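Local structure of putative peptidase (Bacteroides fragilis, 5DYN) at residues B[27-32]-B[50-55]; B[34-39]-B[209-214]; B[40-45]-B[117-122]; B[54-59]-B[192-197]. The protein is a clostripain-family cysteine protease that probably cleaves and so activates the Bacteroides fragilis toxin, this chain being the C-terminal part of the longer protein. All blocks are in the same frame, centred on the assembly; numbering follows the deposited sequence. Where two conformers were deposited one is given.

Contact 1. Residues B[27-32]-B[50-55]. With NA (sodium ion), chain J.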
loop_
_atom_site.group_PDB
_atom_site.type_symbol
_atom_site.label_atom_id
_atom_site.label_comp_id
_atom_site.label_asym_id
_atom_site.label_seq_id
_atom_site.Cartn_x
_atom_site.Cartn_y
_atom_site.Cartn_z
ATOM N N PHE B 27 -9.788 -6.319 -2.399
ATOM C CA PHE B 27 -8.872 -5.212 -2.181
ATOM C C PHE B 27 -7.603 -5.665 -1.472
ATOM O O PHE B 27 -7.627 -6.601 -0.672
ATOM C CB PHE B 27 -9.555 -4.102 -1.372
ATOM C CG PHE B 27 -10.126 -4.566 -0.055
ATOM C CD1 PHE B 27 -9.325 -4.656 1.075
ATOM C CD2 PHE B 27 -11.469 -4.895 0.056
ATOM C CE1 PHE B 27 -9.848 -5.080 2.285
ATOM C CE2 PHE B 27 -11.998 -5.317 1.263
ATOM C CZ PHE B 27 -11.188 -5.409 2.378
ATOM N N LEU B 28 -6.495 -5.001 -1.784
ATOM C CA LEU B 28 -5.263 -5.159 -1.021
ATOM C C LEU B 28 -4.952 -3.839 -0.327
ATOM O O LEU B 28 -4.360 -2.938 -0.920
ATOM C CB LEU B 28 -4.098 -5.587 -1.917
ATOM C CG LEU B 28 -3.993 -7.072 -2.277
ATOM C CD1 LEU B 28 -5.035 -7.462 -3.312
ATOM C CD2 LEU B 28 -2.592 -7.408 -2.772
ATOM N N PHE B 29 -5.373 -3.724 0.927
ATOM C CA PHE B 29 -5.194 -2.488 1.677
ATOM C C PHE B 29 -3.855 -2.495 2.409
ATOM O O PHE B 29 -3.657 -3.252 3.360
ATOM C CB PHE B 29 -6.350 -2.291 2.666
ATOM C CG PHE B 29 -6.221 -1.060 3.524
ATOM C CD1 PHE B 29 -5.578 0.076 3.053
ATOM C CD2 PHE B 29 -6.740 -1.043 4.809
ATOM C CE1 PHE B 29 -5.455 1.200 3.846
ATOM C CE2 PHE B 29 -6.622 0.078 5.606
ATOM C CZ PHE B 29 -5.978 1.202 5.123
ATOM N N PHE B 30 -2.938 -1.646 1.954
ATOM C CA PHE B 30 -1.649 -1.476 2.613
ATOM C C PHE B 30 -1.660 -0.277 3.551
ATOM O O PHE B 30 -1.389 0.852 3.137
ATOM C CB PHE B 30 -0.528 -1.311 1.585
ATOM C CG PHE B 30 -0.051 -2.604 0.992
ATOM C CD1 PHE B 30 -0.741 -3.201 -0.047
ATOM C CD2 PHE B 30 1.092 -3.219 1.472
ATOM C CE1 PHE B 30 -0.303 -4.390 -0.595
ATOM C CE2 PHE B 30 1.535 -4.410 0.929
ATOM C CZ PHE B 30 0.835 -4.996 -0.106
ATOM N N ASP B 31 -1.980 -0.522 4.816
ATOM C CA ASP B 31 -1.834 0.499 5.844
ATOM C C ASP B 31 -0.352 0.622 6.178
ATOM O O ASP B 31 0.081 0.262 7.273
ATOM C CB ASP B 31 -2.645 0.147 7.092
ATOM C CG ASP B 31 -3.035 1.370 7.898
ATOM O OD1 ASP B 31 -2.522 2.471 7.598
ATOM O OD2 ASP B 31 -3.847 1.230 8.840
ATOM N N ALA B 32 0.418 1.116 5.212
ATOM C CA ALA B 32 1.870 1.172 5.315
ATOM C C ALA B 32 2.420 2.220 4.353
ATOM O O ALA B 32 1.744 2.617 3.405
ATOM C CB ALA B 32 2.476 -0.191 5.027
ATOM N N TYR B 50 -8.198 -4.199 -6.326
ATOM C CA TYR B 50 -7.820 -2.827 -5.999
ATOM C C TYR B 50 -6.678 -2.731 -4.992
ATOM O O TYR B 50 -6.633 -3.474 -4.010
ATOM C CB TYR B 50 -9.036 -2.063 -5.475
ATOM C CG TYR B 50 -10.153 -1.977 -6.487
ATOM C CD1 TYR B 50 -10.114 -1.043 -7.514
ATOM C CD2 TYR B 50 -11.241 -2.842 -6.427
ATOM C CE1 TYR B 50 -11.128 -0.966 -8.448
ATOM C CE2 TYR B 50 -12.260 -2.772 -7.356
ATOM C CZ TYR B 50 -12.198 -1.831 -8.366
ATOM O OH TYR B 50 -13.206 -1.753 -9.296
ATOM N N LEU B 51 -5.756 -1.808 -5.254
ATOM C CA LEU B 51 -4.648 -1.521 -4.349
ATOM C C LEU B 51 -4.916 -0.227 -3.589
ATOM O O LEU B 51 -5.138 0.819 -4.197
ATOM C CB LEU B 51 -3.329 -1.416 -5.117
ATOM C CG LEU B 51 -2.102 -1.030 -4.287
ATOM C CD1 LEU B 51 -1.729 -2.150 -3.330
ATOM C CD2 LEU B 51 -0.927 -0.667 -5.173
ATOM N N ILE B 52 -4.898 -0.302 -2.263
ATOM C CA ILE B 52 -5.206 0.856 -1.431
ATOM C C ILE B 52 -4.051 1.207 -0.498
ATOM O O ILE B 52 -3.699 0.422 0.384
ATOM C CB ILE B 52 -6.468 0.616 -0.581
ATOM C CG1 ILE B 52 -7.570 -0.027 -1.426
ATOM C CG2 ILE B 52 -6.940 1.917 0.054
ATOM C CD1 ILE B 52 -8.724 -0.563 -0.611
ATOM N N SER B 53 -3.475 2.389 -0.693
ATOM C CA SER B 53 -2.381 2.864 0.147
ATOM C C SER B 53 -2.066 4.324 -0.160
ATOM O O SER B 53 -2.842 5.010 -0.829
ATOM C CB SER B 53 -1.129 2.001 -0.052
ATOM O OG SER B 53 -0.129 2.310 0.903
ATOM N N SER B 54 -0.927 4.797 0.336
ATOM C CA SER B 54 -0.452 6.134 0.010
ATOM C C SER B 54 0.823 6.038 -0.803
ATOM O O SER B 54 1.644 5.160 -0.559
ATOM C CB SER B 54 -0.202 6.956 1.276
ATOM O OG SER B 54 0.344 8.224 0.960
ATOM N N PRO B 55 0.993 6.937 -1.782
ATOM C CA PRO B 55 2.251 6.988 -2.532
ATOM C C PRO B 55 3.375 7.551 -1.668
ATOM O O PRO B 55 4.556 7.349 -1.961
ATOM C CB PRO B 55 1.925 7.920 -3.702
ATOM C CG PRO B 55 0.834 8.798 -3.180
ATOM C CD PRO B 55 0.014 7.927 -2.268
HETATM NA NA NA J . 5.336 5.151 -3.193
#
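I52 O is approached by three groups from F29 and F30 of the neighbouring strand. F30 N donates to it at 2.7 Å, nearly along the C=O axis. F29 CA adds a C-H...O contact, and F29 CD1 comes to 3.3 Å with I52 O in the plane of the ring, at its edge. The setting is a beta-alpha-beta unit, in which helix 38-43 connects strand 25-31 to the parallel strand 50-53. The ladder is continued by Y50 O, which accepts from L28 N at 2.7 Å, and by L28 O, which takes I52 N at 3.0 Å with the donor lying above the carbonyl plane.

On the face bearing F27, F29 and I52, CD1 of I52 reaches F27 CB at 3.7 Å. F29 has CG anti to the backbone N (chi1 178°), and its side chain crosses that of I52 at about a right angle, bringing CD1 close to I52 CG2. Helices 65-72 and 78-92 pack over this face. L51 CD1 instead meets F30 CD1, at 3.6 Å. Beyond strand 25-31, residues L28 to D31 pair in parallel with a strand of another chain, so the sheet crosses the interface. At the far end S53 OG donates to F30 O at 3.0 Å, in the carbonyl plane and on a lone pair.

Contact 2. Residues B[34-39]-B[209-214]. With NA (sodium ion), chain J; NA (sodium ion), chain G.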
loop_
_atom_site.group_PDB
_atom_site.type_symbol
_atom_site.label_atom_id
_atom_site.label_comp_id
_atom_site.label_asym_id
_atom_site.label_seq_id
_atom_site.Cartn_x
_atom_site.Cartn_y
_atom_site.Cartn_z
ATOM N N PHE B 34 4.375 4.336 1.484
ATOM C CA PHE B 34 4.952 4.298 0.139
ATOM C C PHE B 34 4.473 3.153 -0.752
ATOM O O PHE B 34 5.086 2.884 -1.781
ATOM C CB PHE B 34 6.480 4.221 0.234
ATOM C CG PHE B 34 7.119 5.388 0.938
ATOM C CD1 PHE B 34 6.836 6.692 0.561
ATOM C CD2 PHE B 34 8.028 5.176 1.966
ATOM C CE1 PHE B 34 7.441 7.765 1.201
ATOM C CE2 PHE B 34 8.635 6.243 2.612
ATOM C CZ PHE B 34 8.343 7.537 2.226
ATOM N N MET B 35 3.390 2.483 -0.375
ATOM C CA MET B 35 3.009 1.259 -1.074
ATOM C C MET B 35 2.148 1.493 -2.318
ATOM O O MET B 35 1.937 0.571 -3.110
ATOM C CB MET B 35 2.283 0.310 -0.119
ATOM C CG MET B 35 3.150 -0.193 1.025
ATOM S SD MET B 35 4.806 -0.702 0.512
ATOM C CE MET B 35 4.449 -2.099 -0.554
ATOM N N GLU B 36 1.651 2.711 -2.503
ATOM C CA GLU B 36 0.864 2.994 -3.696
ATOM C C GLU B 36 1.802 3.337 -4.848
ATOM O O GLU B 36 1.836 4.470 -5.335
ATOM C CB GLU B 36 -0.137 4.121 -3.448
ATOM C CG GLU B 36 -1.321 4.130 -4.417
ATOM C CD GLU B 36 -2.301 2.980 -4.186
ATOM O OE1 GLU B 36 -2.136 2.231 -3.202
ATOM O OE2 GLU B 36 -3.248 2.830 -4.988
ATOM N N ALA B 37 2.573 2.338 -5.266
ATOM C CA ALA B 37 3.538 2.488 -6.345
ATOM C C ALA B 37 3.126 1.640 -7.539
ATOM O O ALA B 37 2.562 0.558 -7.373
ATOM C CB ALA B 37 4.929 2.099 -5.871
ATOM N N VAL B 38 3.411 2.132 -8.740
ATOM C CA VAL B 38 3.055 1.414 -9.957
ATOM C C VAL B 38 3.742 0.044 -9.991
ATOM O O VAL B 38 3.182 -0.926 -10.495
ATOM C CB VAL B 38 3.416 2.238 -11.225
ATOM C CG1 VAL B 38 4.910 2.536 -11.287
ATOM C CG2 VAL B 38 2.948 1.529 -12.486
ATOM N N GLU B 39 4.935 -0.037 -9.412
ATOM C CA GLU B 39 5.704 -1.274 -9.408
ATOM C C GLU B 39 5.106 -2.306 -8.459
ATOM O O GLU B 39 5.189 -3.510 -8.700
ATOM C CB GLU B 39 7.158 -0.998 -9.029
ATOM C CG GLU B 39 7.870 -0.038 -9.972
ATOM C CD GLU B 39 7.729 1.422 -9.556
ATOM O OE1 GLU B 39 6.902 1.727 -8.668
ATOM O OE2 GLU B 39 8.452 2.268 -10.122
ATOM N N LYS B 209 -1.378 12.603 -8.987
ATOM C CA LYS B 209 -2.493 11.703 -9.249
ATOM C C LYS B 209 -2.541 10.527 -8.275
ATOM O O LYS B 209 -3.501 9.756 -8.279
ATOM C CB LYS B 209 -2.432 11.194 -10.690
ATOM C CG LYS B 209 -2.410 12.298 -11.744
ATOM C CD LYS B 209 -3.533 13.305 -11.546
ATOM C CE LYS B 209 -3.701 14.198 -12.771
ATOM N NZ LYS B 209 -2.454 14.939 -13.110
ATOM N N GLY B 210 -1.506 10.386 -7.451
ATOM C CA GLY B 210 -1.536 9.431 -6.354
ATOM C C GLY B 210 -0.894 8.073 -6.574
ATOM O O GLY B 210 -1.036 7.179 -5.741
ATOM N N LEU B 211 -0.189 7.911 -7.689
ATOM C CA LEU B 211 0.537 6.674 -7.957
ATOM C C LEU B 211 1.995 6.997 -8.232
ATOM O O LEU B 211 2.304 7.777 -9.134
ATOM C CB LEU B 211 -0.074 5.919 -9.138
ATOM C CG LEU B 211 0.512 4.534 -9.434
ATOM C CD1 LEU B 211 0.199 3.560 -8.305
ATOM C CD2 LEU B 211 0.004 4.001 -10.766
ATOM N N SER B 212 2.893 6.403 -7.454
ATOM C CA SER B 212 4.303 6.751 -7.553
ATOM C C SER B 212 5.047 5.900 -8.575
ATOM O O SER B 212 4.581 4.837 -8.985
ATOM C CB SER B 212 4.988 6.617 -6.194
ATOM O OG SER B 212 5.239 5.258 -5.893
ATOM N N THR B 213 6.215 6.390 -8.973
ATOM C CA THR B 213 7.115 5.652 -9.841
ATOM C C THR B 213 8.553 5.902 -9.415
ATOM O O THR B 213 8.849 6.894 -8.748
ATOM C CB THR B 213 6.954 6.058 -11.315
ATOM O OG1 THR B 213 7.828 5.262 -12.127
ATOM C CG2 THR B 213 7.308 7.528 -11.500
ATOM N N TYR B 214 9.448 5.001 -9.798
ATOM C CA TYR B 214 10.866 5.225 -9.580
ATOM C C TYR B 214 11.439 6.008 -10.754
ATOM O O TYR B 214 10.896 5.978 -11.859
ATOM C CB TYR B 214 11.613 3.900 -9.393
ATOM C CG TYR B 214 13.104 4.067 -9.201
ATOM C CD1 TYR B 214 13.619 4.585 -8.019
ATOM C CD2 TYR B 214 13.996 3.711 -10.202
ATOM C CE1 TYR B 214 14.978 4.743 -7.841
ATOM C CE2 TYR B 214 15.358 3.866 -10.033
ATOM C CZ TYR B 214 15.843 4.381 -8.852
ATOM O OH TYR B 214 17.199 4.534 -8.683
HETATM NA NA NA J . 5.336 5.151 -3.193
HETATM NA NA NA G . 8.353 3.294 -13.906
HETATM O O HOH W 1 7.437 3.984 -6.926
#
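A37 and S212 face each other in a single beta bridge, and A37 is also the N-cap residue of helix 38-43, so strand 212-213 is tied to the very start of that helix. The backbone bonds come first. S212 N donates to E36 O at 3.1 Å, and V38 N donates to S212 O at 3.0 Å; both are almost straight. The amide of V38, in the first turn, thus has a strand carbonyl as its acceptor.

The second group of bonds belongs to the E39 carboxylate, which the bend at chi2 (90°) brings toward the strand. OE2 accepts from Y214 N at 2.9 Å on its syn lone pair, while OE1 receives a hydrogen bond from a water that also bonds to S212 OG at 2.7 Å.

Two sodium ions make a third group. S212 OG lies between its backbone N and carbonyl carbon (chi1 77°) and from there binds one ion at 2.7 Å, together with F34 O and, from outside the two segments, P55 O. T213 OG1 is a ligand of the other ion, whose site also includes Y227, W232 and W238.

Apolar packing comes last. L211 CD2 rests against V38 CB at 3.9 Å, with F181 of helix 172-182 also touching L211, and W232 of helix 231-236 packs on V38 and E39. L211 CD1 reaches over the bridge itself, 3.5 Å from E36 O.

Contact 3. Residues B[40-45]-B[117-122]. With NA (sodium ion), chain H.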
loop_
_atom_site.group_PDB
_atom_site.type_symbol
_atom_site.label_atom_id
_atom_site.label_comp_id
_atom_site.label_asym_id
_atom_site.label_seq_id
_atom_site.Cartn_x
_atom_site.Cartn_y
_atom_site.Cartn_z
ATOM N N VAL B 40 4.509 -1.833 -7.373
ATOM C CA VAL B 40 3.843 -2.726 -6.434
ATOM C C VAL B 40 2.483 -3.131 -6.989
ATOM O O VAL B 40 2.093 -4.299 -6.918
ATOM C CB VAL B 40 3.674 -2.068 -5.054
ATOM C CG1 VAL B 40 2.955 -3.007 -4.096
ATOM C CG2 VAL B 40 5.035 -1.664 -4.500
ATOM N N ALA B 41 1.775 -2.159 -7.553
ATOM C CA ALA B 41 0.489 -2.410 -8.190
ATOM C C ALA B 41 0.619 -3.451 -9.294
ATOM O O ALA B 41 -0.187 -4.377 -9.378
ATOM C CB ALA B 41 -0.090 -1.120 -8.746
ATOM N N TYR B 42 1.636 -3.307 -10.136
ATOM C CA TYR B 42 1.820 -4.245 -11.235
ATOM C C TYR B 42 2.229 -5.618 -10.719
ATOM O O TYR B 42 1.728 -6.633 -11.193
ATOM C CB TYR B 42 2.860 -3.737 -12.240
ATOM C CG TYR B 42 2.966 -4.625 -13.463
ATOM C CD1 TYR B 42 2.119 -4.446 -14.550
ATOM C CD2 TYR B 42 3.896 -5.655 -13.523
ATOM C CE1 TYR B 42 2.202 -5.263 -15.665
ATOM C CE2 TYR B 42 3.984 -6.477 -14.631
ATOM C CZ TYR B 42 3.135 -6.279 -15.699
ATOM O OH TYR B 42 3.224 -7.096 -16.805
ATOM N N ALA B 43 3.140 -5.650 -9.754
ATOM C CA ALA B 43 3.626 -6.918 -9.222
ATOM C C ALA B 43 2.507 -7.723 -8.557
ATOM O O ALA B 43 2.559 -8.952 -8.521
ATOM C CB ALA B 43 4.760 -6.681 -8.237
ATOM N N LEU B 44 1.494 -7.030 -8.043
ATOM C CA LEU B 44 0.411 -7.691 -7.320
ATOM C C LEU B 44 -0.919 -7.619 -8.064
ATOM O O LEU B 44 -1.976 -7.820 -7.466
ATOM C CB LEU B 44 0.246 -7.076 -5.925
ATOM C CG LEU B 44 1.452 -7.128 -4.982
ATOM C CD1 LEU B 44 1.095 -6.559 -3.616
ATOM C CD2 LEU B 44 1.980 -8.547 -4.854
ATOM N N ARG B 45 -0.867 -7.340 -9.364
ATOM C CA ARG B 45 -2.082 -7.148 -10.152
ATOM C C ARG B 45 -2.938 -8.416 -10.214
ATOM O O ARG B 45 -4.151 -8.346 -10.416
ATOM C CB ARG B 45 -1.731 -6.683 -11.570
ATOM C CG ARG B 45 -1.080 -7.754 -12.431
ATOM C CD ARG B 45 -0.396 -7.161 -13.647
ATOM N NE ARG B 45 0.182 -8.191 -14.506
ATOM C CZ ARG B 45 1.318 -8.829 -14.249
ATOM N NH1 ARG B 45 2.008 -8.548 -13.152
ATOM N NH2 ARG B 45 1.767 -9.750 -15.090
ATOM N N SER B 117 -6.588 -4.405 -12.647
ATOM C CA SER B 117 -6.818 -5.029 -13.947
ATOM C C SER B 117 -6.343 -4.148 -15.097
ATOM O O SER B 117 -6.148 -4.628 -16.212
ATOM C CB SER B 117 -8.303 -5.361 -14.125
ATOM O OG SER B 117 -9.101 -4.193 -14.051
ATOM N N GLU B 118 -6.149 -2.863 -14.817
ATOM C CA GLU B 118 -5.727 -1.907 -15.838
ATOM C C GLU B 118 -4.212 -1.711 -15.876
ATOM O O GLU B 118 -3.701 -0.937 -16.685
ATOM C CB GLU B 118 -6.416 -0.561 -15.614
ATOM C CG GLU B 118 -7.929 -0.582 -15.823
ATOM C CD GLU B 118 -8.327 -0.583 -17.293
ATOM O OE1 GLU B 118 -7.437 -0.714 -18.163
ATOM O OE2 GLU B 118 -9.535 -0.443 -17.581
ATOM N N LEU B 119 -3.496 -2.420 -15.007
ATOM C CA LEU B 119 -2.048 -2.254 -14.894
ATOM C C LEU B 119 -1.292 -2.767 -16.120
ATOM O O LEU B 119 -0.240 -2.232 -16.479
ATOM C CB LEU B 119 -1.534 -2.952 -13.634
ATOM C CG LEU B 119 -1.280 -2.029 -12.441
ATOM C CD1 LEU B 119 -0.119 -1.087 -12.739
ATOM C CD2 LEU B 119 -2.535 -1.241 -12.096
ATOM N N GLU B 120 -1.820 -3.803 -16.761
ATOM C CA GLU B 120 -1.194 -4.323 -17.966
ATOM C C GLU B 120 -1.357 -3.344 -19.125
ATOM O O GLU B 120 -0.420 -3.131 -19.894
ATOM C CB GLU B 120 -1.767 -5.693 -18.321
ATOM C CG GLU B 120 -1.421 -6.755 -17.292
ATOM C CD GLU B 120 -1.715 -8.159 -17.770
ATOM O OE1 GLU B 120 -2.392 -8.305 -18.810
ATOM O OE2 GLU B 120 -1.263 -9.115 -17.105
ATOM N N ASN B 121 -2.540 -2.745 -19.249
ATOM C CA ASN B 121 -2.777 -1.717 -20.259
ATOM C C ASN B 121 -1.855 -0.520 -20.048
ATOM O O ASN B 121 -1.382 0.095 -21.004
ATOM C CB ASN B 121 -4.239 -1.254 -20.237
ATOM C CG ASN B 121 -5.208 -2.339 -20.669
ATOM O OD1 ASN B 121 -4.814 -3.340 -21.269
ATOM N ND2 ASN B 121 -6.489 -2.139 -20.372
ATOM N N LEU B 122 -1.610 -0.194 -18.781
ATOM C CA LEU B 122 -0.750 0.928 -18.428
ATOM C C LEU B 122 0.700 0.656 -18.826
ATOM O O LEU B 122 1.389 1.540 -19.336
ATOM C CB LEU B 122 -0.840 1.223 -16.931
ATOM C CG LEU B 122 -0.119 2.485 -16.454
ATOM C CD1 LEU B 122 -0.629 3.709 -17.202
ATOM C CD2 LEU B 122 -0.286 2.655 -14.951
HETATM NA NA NA H . -5.414 1.362 -18.575
#
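The C-terminal end of helix 38-43 packs against the first turn of helix 119-127 in this alpha/beta fold: A41, Y42 and the following R45 meet L119 and E120. The apolar part centres on L119. Its CG lies 4.0 Å from A41 CB, its CD1 meets Y42 CB, and the leucine and tyrosine side chains slide past each other in opposite directions. Y42 has CG anti to the backbone N (chi1 -174°), which turns the ring edge to the other helix, with L119 O in the ring plane, 3.8 Å from Y42 CD1. Helix 231-236 adds E231 and V235 to the neighbours of Y42.

The polar part is a salt bridge. R45 NE donates to E120 OE2 at 3.1 Å along an almost straight line (175°), in the guanidinium plane and on the anti lone pair, although the guanidinium and carboxylate planes are 45° apart. A second bond, from R45 NH1 to Y42 O at 2.8 Å, limits rotation of the guanidinium. R45 N reaches Y42 O from the opposite face of the carbonyl plane. Held in this way, the guanidinium lies offset over the hydroxyl end of the tyrosine ring, with Y42 CZ 3.4 Å above the centre of the guanidinium plane.

Contact 4. Residues B[54-59]-B[192-197]. With NA (sodium ion), chain J.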
loop_
_atom_site.group_PDB
_atom_site.type_symbol
_atom_site.label_atom_id
_atom_site.label_comp_id
_atom_site.label_asym_id
_atom_site.label_seq_id
_atom_site.Cartn_x
_atom_site.Cartn_y
_atom_site.Cartn_z
ATOM N N SER B 54 -0.927 4.797 0.336
ATOM C CA SER B 54 -0.452 6.134 0.010
ATOM C C SER B 54 0.823 6.038 -0.803
ATOM O O SER B 54 1.644 5.160 -0.559
ATOM C CB SER B 54 -0.202 6.956 1.276
ATOM O OG SER B 54 0.344 8.224 0.960
ATOM N N PRO B 55 0.993 6.937 -1.782
ATOM C CA PRO B 55 2.251 6.988 -2.532
ATOM C C PRO B 55 3.375 7.551 -1.668
ATOM O O PRO B 55 4.556 7.349 -1.961
ATOM C CB PRO B 55 1.925 7.920 -3.702
ATOM C CG PRO B 55 0.834 8.798 -3.180
ATOM C CD PRO B 55 0.014 7.927 -2.268
ATOM N N THR B 56 2.995 8.251 -0.602
ATOM C CA THR B 56 3.961 8.828 0.320
ATOM C C THR B 56 3.821 8.189 1.705
ATOM O O THR B 56 3.372 7.045 1.824
ATOM C CB THR B 56 3.798 10.363 0.412
ATOM O OG1 THR B 56 4.770 10.899 1.318
ATOM C CG2 THR B 56 2.392 10.740 0.879
ATOM N N GLU B 57 4.206 8.916 2.750
ATOM C CA GLU B 57 4.197 8.359 4.100
ATOM C C GLU B 57 2.797 8.244 4.703
ATOM O O GLU B 57 1.953 9.124 4.528
ATOM C CB GLU B 57 5.085 9.197 5.018
ATOM C CG GLU B 57 6.522 9.275 4.546
ATOM C CD GLU B 57 7.385 10.142 5.436
ATOM O OE1 GLU B 57 7.370 9.930 6.668
ATOM O OE2 GLU B 57 8.080 11.034 4.901
ATOM N N ILE B 58 2.569 7.141 5.411
ATOM C CA ILE B 58 1.321 6.889 6.124
ATOM C C ILE B 58 1.455 7.304 7.592
ATOM O O ILE B 58 2.460 6.996 8.231
ATOM C CB ILE B 58 0.920 5.394 6.028
ATOM C CG1 ILE B 58 0.233 5.106 4.692
ATOM C CG2 ILE B 58 0.006 4.985 7.180
ATOM C CD1 ILE B 58 -1.114 5.782 4.547
ATOM N N PRO B 59 0.452 8.023 8.123
ATOM C CA PRO B 59 0.439 8.427 9.535
ATOM C C PRO B 59 0.599 7.243 10.483
ATOM O O PRO B 59 0.032 6.182 10.230
ATOM C CB PRO B 59 -0.945 9.068 9.704
ATOM C CG PRO B 59 -1.312 9.537 8.339
ATOM C CD PRO B 59 -0.726 8.525 7.393
ATOM N N PRO B 192 -4.242 19.518 1.636
ATOM C CA PRO B 192 -3.277 20.406 0.976
ATOM C C PRO B 192 -1.827 20.028 1.278
ATOM O O PRO B 192 -0.964 20.129 0.407
ATOM C CB PRO B 192 -3.618 21.780 1.556
ATOM C CG PRO B 192 -5.076 21.695 1.849
ATOM C CD PRO B 192 -5.336 20.274 2.277
ATOM N N ARG B 193 -1.572 19.585 2.505
ATOM C CA ARG B 193 -0.247 19.115 2.878
ATOM C C ARG B 193 -0.333 17.804 3.660
ATOM O O ARG B 193 -1.382 17.458 4.203
ATOM C CB ARG B 193 0.493 20.181 3.691
ATOM C CG ARG B 193 0.714 21.486 2.930
ATOM C CD ARG B 193 1.925 22.257 3.437
ATOM N NE ARG B 193 1.793 22.627 4.840
ATOM C CZ ARG B 193 2.798 23.076 5.587
ATOM N NH1 ARG B 193 4.009 23.207 5.063
ATOM N NH2 ARG B 193 2.591 23.389 6.858
ATOM N N ASN B 194 0.775 17.068 3.681
ATOM C CA ASN B 194 0.908 15.856 4.485
ATOM C C ASN B 194 2.059 16.011 5.467
ATOM O O ASN B 194 2.852 16.949 5.363
ATOM C CB ASN B 194 1.148 14.623 3.603
ATOM C CG ASN B 194 -0.099 14.162 2.869
ATOM O OD1 ASN B 194 -1.092 14.881 2.781
ATOM N ND2 ASN B 194 -0.045 12.951 2.331
ATOM N N TYR B 195 2.163 15.087 6.415
ATOM C CA TYR B 195 3.273 15.118 7.355
ATOM C C TYR B 195 4.343 14.089 7.009
ATOM O O TYR B 195 4.046 12.919 6.768
ATOM C CB TYR B 195 2.786 14.886 8.784
ATOM C CG TYR B 195 3.915 14.718 9.774
ATOM C CD1 TYR B 195 4.603 15.821 10.264
ATOM C CD2 TYR B 195 4.301 13.456 10.215
ATOM C CE1 TYR B 195 5.639 15.674 11.168
ATOM C CE2 TYR B 195 5.335 13.301 11.118
ATOM C CZ TYR B 195 6.000 14.414 11.592
ATOM O OH TYR B 195 7.030 14.266 12.492
ATOM N N SER B 196 5.591 14.541 6.996
ATOM C CA SER B 196 6.731 13.651 6.838
ATOM C C SER B 196 7.498 13.562 8.155
ATOM O O SER B 196 7.839 14.584 8.751
ATOM C CB SER B 196 7.649 14.142 5.716
ATOM O OG SER B 196 8.829 13.363 5.647
ATOM N N ALA B 197 7.768 12.341 8.610
ATOM C CA ALA B 197 8.533 12.141 9.838
ATOM C C ALA B 197 10.008 12.484 9.627
ATOM O O ALA B 197 10.805 12.469 10.567
ATOM C CB ALA B 197 8.383 10.713 10.330
HETATM NA NA NA J . 5.336 5.151 -3.193
HETATM O O HOH W 2 1.903 10.861 6.801
#
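E57 carries its CG anti to the carbonyl carbon (chi1 -59°) and runs extended beyond it, while S196 sets OG anti to its own backbone N (chi1 174°), and these choices bring carboxylate and hydroxyl together. S196 OG donates to E57 OE2 at 2.6 Å, and A197 N donates to E57 OE1 at 3.1 Å. Both donors arrive on the syn side of their oxygens, somewhat out of the carboxylate plane.

The contact thereby joins the loop after strand 50-53 to the end of strand 185-196, just where the chain turns back to make an antiparallel hairpin with strand 200-203. In that turn S196 OG accepts from Y198 N and A199 N. A water adds a second link, donating to E57 O at 2.9 Å and to Y195 O at 3.0 Å.

The loop side has its own internal order. S54 OG accepts from T56 N at 3.1 Å, an ST turn, and T56 OG1 is hydrogen-bonded to Y148 O. Within that turn, P55 O binds a sodium ion at 2.6 Å. T56 also packs its methyl group CG2 against the side chain of N194.

With each carboxylate oxygen engaged by a different residue, rotation of the E57 end group is probably restrained. The buried S196 hydroxyl serves as donor to the loop and acceptor within the turn, which probably ties the position of E57 to the turn of the hairpin.

The four contacts show how one crossover can organise its surroundings. Contacts 1, 2 and 3 all draw on the beta-alpha-beta unit: contact 1 pairs its strands, contact 2 holds the start of its helix and contact 3 packs the helix end. Contacts 1 and 2 have centres 10 Å apart and meet through a probable hydrogen bond of 3.1 Å from E36 N to S54 O. Contact 4 takes over the chain at S54 and P55, and F34 N probably bonds to T56 O at 2.9 Å. One sodium ion joins contacts 1, 2 and 4 through P55, F34 and S212. Contact 3 stands apart from contact 4, with centres 23 Å apart on opposite sides of the chain's centre.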